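Local coordinates for sensor protein (Bacteroides thetaiotaomicron, PDB 2X7X) that binds fructose through its periplasmic domain and probably relays that signal as a hybrid two-component histidine kinase and transcription regulator, at residues 19-22 against 23-27. Numbering follows the deposited sequence.
Sequences WRHK and MNDEI. With FRU (beta-D-fructofuranose), chain E.
The first turns of helix 18-31, within the beta-alpha-beta unit that begins one lobe of this periplasmic-binding-protein fold, form part of the fructose pocket, where the six-membered ring of Trp19 meets both the sugar and Met23. Successive i to i+4 backbone bonds define the helix; the straightest, Asn24 N to Arg20 O, measures 2.8 Å with an angle of 173° at the hydrogen. With CG anti to its own nitrogen (chi1 -169°), Trp19 brings CE3 to 3.6 Å from FRU C1; FRU C3 lies over one ring face, toward its rim, while CZ3 lies 4.2 Å from Met23 SD, an oblique Met-aromatic contact. The guanidinium of Arg20, one face over Trp19 CZ3, has FRU O1 at its edge, near its plane, and Arg20 NE donates to that oxygen at 2.8 Å. Arg20 NH1 bonds weakly to FRU O5 and forms a salt bridge with Asp94. With an alanine here, FRU O1 would probably lose this donor and Asp94 this cationic partner. One turn along, Lys22 NZ and Glu26 OE1 form a salt bridge of 3.5 Å, and both side chains also hydrogen-bond Thr247. Asn24 OD1 is hydrogen-bonded to Gln13 NE2, while one water lies 2.8 Å from His21 ND1 and weakly accepts from Asn24 ND2.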
ATOM      1  N   TRP A  19      15.021   3.710  -9.410  1.00 28.57           N
ATOM      2  CA  TRP A  19      13.853   3.352 -10.214  1.00 28.14           C
ATOM      3  C   TRP A  19      14.167   2.162 -11.132  1.00 28.71           C
ATOM      4  O   TRP A  19      13.471   1.151 -11.097  1.00 28.18           O
ATOM      5  CB  TRP A  19      13.356   4.561 -11.010  1.00 27.67           C
ATOM      6  CG  TRP A  19      12.017   4.338 -11.640  1.00 25.85           C
ATOM      7  CD1 TRP A  19      10.802   4.640 -11.109  1.00 24.45           C
ATOM      8  CD2 TRP A  19      11.763   3.744 -12.918  1.00 24.47           C
ATOM      9  NE1 TRP A  19       9.802   4.277 -11.982  1.00 24.30           N
ATOM     10  CE2 TRP A  19      10.368   3.723 -13.099  1.00 23.64           C
ATOM     11  CE3 TRP A  19      12.586   3.229 -13.932  1.00 24.75           C
ATOM     12  CZ2 TRP A  19       9.769   3.212 -14.249  1.00 24.28           C
ATOM     13  CZ3 TRP A  19      11.990   2.717 -15.073  1.00 25.06           C
ATOM     14  CH2 TRP A  19      10.595   2.712 -15.221  1.00 24.24           C
ATOM     15  N   ARG A  20      15.223   2.279 -11.935  1.00 29.78           N
ATOM     16  CA  ARG A  20      15.726   1.137 -12.715  1.00 31.26           C
ATOM     17  C   ARG A  20      16.050  -0.075 -11.822  1.00 32.53           C
ATOM     18  O   ARG A  20      15.634  -1.203 -12.117  1.00 32.98           O
ATOM     19  CB  ARG A  20      16.941   1.517 -13.570  1.00 30.34           C
ATOM     20  CG  ARG A  20      16.774   2.754 -14.445  1.00 29.70           C
ATOM     21  CD  ARG A  20      15.824   2.551 -15.631  1.00 27.45           C
ATOM     22  NE  ARG A  20      15.345   3.827 -16.169  1.00 27.64           N
ATOM     23  CZ  ARG A  20      14.441   3.951 -17.148  1.00 28.58           C
ATOM     24  NH1 ARG A  20      14.062   5.157 -17.554  1.00 27.69           N
ATOM     25  NH2 ARG A  20      13.912   2.876 -17.734  1.00 26.66           N
ATOM     26  N   HIS A  21      16.757   0.164 -10.720  1.00 34.00           N
ATOM     27  CA  HIS A  21      17.090  -0.897  -9.776  1.00 35.53           C
ATOM     28  C   HIS A  21      15.857  -1.709  -9.399  1.00 35.65           C
ATOM     29  O   HIS A  21      15.867  -2.939  -9.478  1.00 35.47           O
ATOM     30  CB  HIS A  21      17.767  -0.339  -8.529  1.00 36.08           C
ATOM     31  CG  HIS A  21      18.461  -1.383  -7.715  1.00 40.16           C
ATOM     32  ND1 HIS A  21      19.711  -1.874  -8.044  1.00 43.03           N
ATOM     33  CD2 HIS A  21      18.077  -2.050  -6.597  1.00 42.77           C
ATOM     34  CE1 HIS A  21      20.068  -2.790  -7.159  1.00 43.87           C
ATOM     35  NE2 HIS A  21      19.096  -2.916  -6.271  1.00 43.87           N
ATOM     36  N   LYS A  22      14.787  -1.012  -9.033  1.00 36.10           N
ATOM     37  CA  LYS A  22      13.538  -1.666  -8.678  1.00 36.67           C
ATOM     38  C   LYS A  22      12.934  -2.502  -9.824  1.00 37.35           C
ATOM     39  O   LYS A  22      12.431  -3.606  -9.591  1.00 37.64           O
ATOM     40  CB  LYS A  22      12.516  -0.647  -8.176  1.00 36.40           C
ATOM     41  CG  LYS A  22      11.369  -1.293  -7.422  1.00 36.66           C
ATOM     42  CD  LYS A  22      10.198  -0.373  -7.275  1.00 37.46           C
ATOM     43  CE  LYS A  22       8.982  -1.151  -6.829  1.00 37.96           C
ATOM     44  NZ  LYS A  22       7.762  -0.665  -7.527  1.00 38.44           N
ATOM     45  N   MET A  23      12.965  -1.969 -11.043  1.00 37.76           N
ATOM     46  CA  MET A  23      12.438  -2.687 -12.203  1.00 38.32           C
ATOM     47  C   MET A  23      13.284  -3.931 -12.525  1.00 38.77           C
ATOM     48  O   MET A  23      12.742  -5.028 -12.699  1.00 38.67           O
ATOM     49  CB  MET A  23      12.359  -1.761 -13.417  1.00 38.25           C
ATOM     50  CG  MET A  23      11.853  -2.410 -14.690  1.00 37.95           C
ATOM     51  SD  MET A  23      12.106  -1.331 -16.111  1.00 40.56           S
ATOM     52  CE  MET A  23      11.473  -2.352 -17.417  1.00 39.57           C
ATOM     53  N   ASN A  24      14.601  -3.748 -12.603  1.00 39.07           N
ATOM     54  CA  ASN A  24      15.527  -4.850 -12.825  1.00 39.81           C
ATOM     55  C   ASN A  24      15.262  -6.032 -11.888  1.00 40.58           C
ATOM     56  O   ASN A  24      14.925  -7.128 -12.347  1.00 40.40           O
ATOM     57  CB  ASN A  24      16.965  -4.358 -12.678  1.00 39.59           C
ATOM     58  CG  ASN A  24      17.351  -3.349 -13.752  1.00 39.39           C
ATOM     59  OD1 ASN A  24      16.666  -3.205 -14.768  1.00 38.96           O
ATOM     60  ND2 ASN A  24      18.459  -2.652 -13.533  1.00 37.43           N
ATOM     61  N   ASP A  25      15.383  -5.781 -10.583  1.00 41.50           N
ATOM     62  CA  ASP A  25      15.119  -6.780  -9.549  1.00 42.52           C
ATOM     63  C   ASP A  25      13.772  -7.446  -9.725  1.00 43.13           C
ATOM     64  O   ASP A  25      13.633  -8.618  -9.403  1.00 43.83           O
ATOM     65  CB  ASP A  25      15.171  -6.166  -8.149  1.00 42.56           C
ATOM     66  CG  ASP A  25      16.564  -5.714  -7.746  1.00 43.58           C
ATOM     67  OD1 ASP A  25      16.668  -5.107  -6.662  1.00 45.35           O
ATOM     68  OD2 ASP A  25      17.546  -5.941  -8.492  1.00 43.86           O
ATOM     69  N   GLU A  26      12.782  -6.709 -10.219  1.00 43.75           N
ATOM     70  CA  GLU A  26      11.448  -7.276 -10.463  1.00 44.51           C
ATOM     71  C   GLU A  26      11.452  -8.248 -11.642  1.00 44.98           C
ATOM     72  O   GLU A  26      10.662  -9.185 -11.680  1.00 44.87           O
ATOM     73  CB  GLU A  26      10.402  -6.175 -10.702  1.00 44.43           C
ATOM     74  CG  GLU A  26       9.704  -5.645  -9.456  1.00 44.19           C
ATOM     75  CD  GLU A  26       8.936  -4.339  -9.685  1.00 44.78           C
ATOM     76  OE1 GLU A  26       8.201  -3.924  -8.771  1.00 45.46           O
ATOM     77  OE2 GLU A  26       9.052  -3.716 -10.763  1.00 44.74           O
ATOM     78  N   ILE A  27      12.336  -8.001 -12.603  1.00 46.01           N
ATOM     79  CA  ILE A  27      12.448  -8.830 -13.796  1.00 47.18           C
ATOM     80  C   ILE A  27      13.143 -10.139 -13.425  1.00 48.09           C
ATOM     81  O   ILE A  27      12.570 -11.221 -13.589  1.00 47.98           O
ATOM     82  CB  ILE A  27      13.201  -8.092 -14.932  1.00 47.12           C
ATOM     83  CG1 ILE A  27      12.323  -6.980 -15.509  1.00 46.54           C
ATOM     84  CG2 ILE A  27      13.631  -9.063 -16.031  1.00 46.68           C
ATOM     85  CD1 ILE A  27      13.110  -5.876 -16.198  1.00 45.61           C
TER
HETATM   86  C1  FRU E1335      14.349   6.381 -14.180  1.00 24.07           C
HETATM   87  C2  FRU E1335      13.721   7.691 -14.619  1.00 22.70           C
HETATM   88  C3  FRU E1335      12.517   8.068 -13.760  1.00 21.51           C
HETATM   89  C4  FRU E1335      11.566   8.654 -14.784  1.00 21.98           C
HETATM   90  C5  FRU E1335      11.803   7.726 -15.967  1.00 22.73           C
HETATM   91  C6  FRU E1335      11.432   8.302 -17.333  1.00 23.46           C
HETATM   92  O1  FRU E1335      15.647   6.254 -14.756  1.00 24.20           O
HETATM   93  O2  FRU E1335      14.733   8.704 -14.612  1.00 22.07           O
HETATM   94  O3  FRU E1335      12.850   8.964 -12.690  1.00 19.62           O
HETATM   95  O4  FRU E1335      10.205   8.669 -14.337  1.00 21.48           O
HETATM   96  O5  FRU E1335      13.219   7.527 -15.939  1.00 23.02           O
HETATM   97  O6  FRU E1335      11.586   7.284 -18.341  1.00 24.64           O
HETATM   98  O   HOH W   1      20.275  -2.165 -10.810  1.00 32.09           O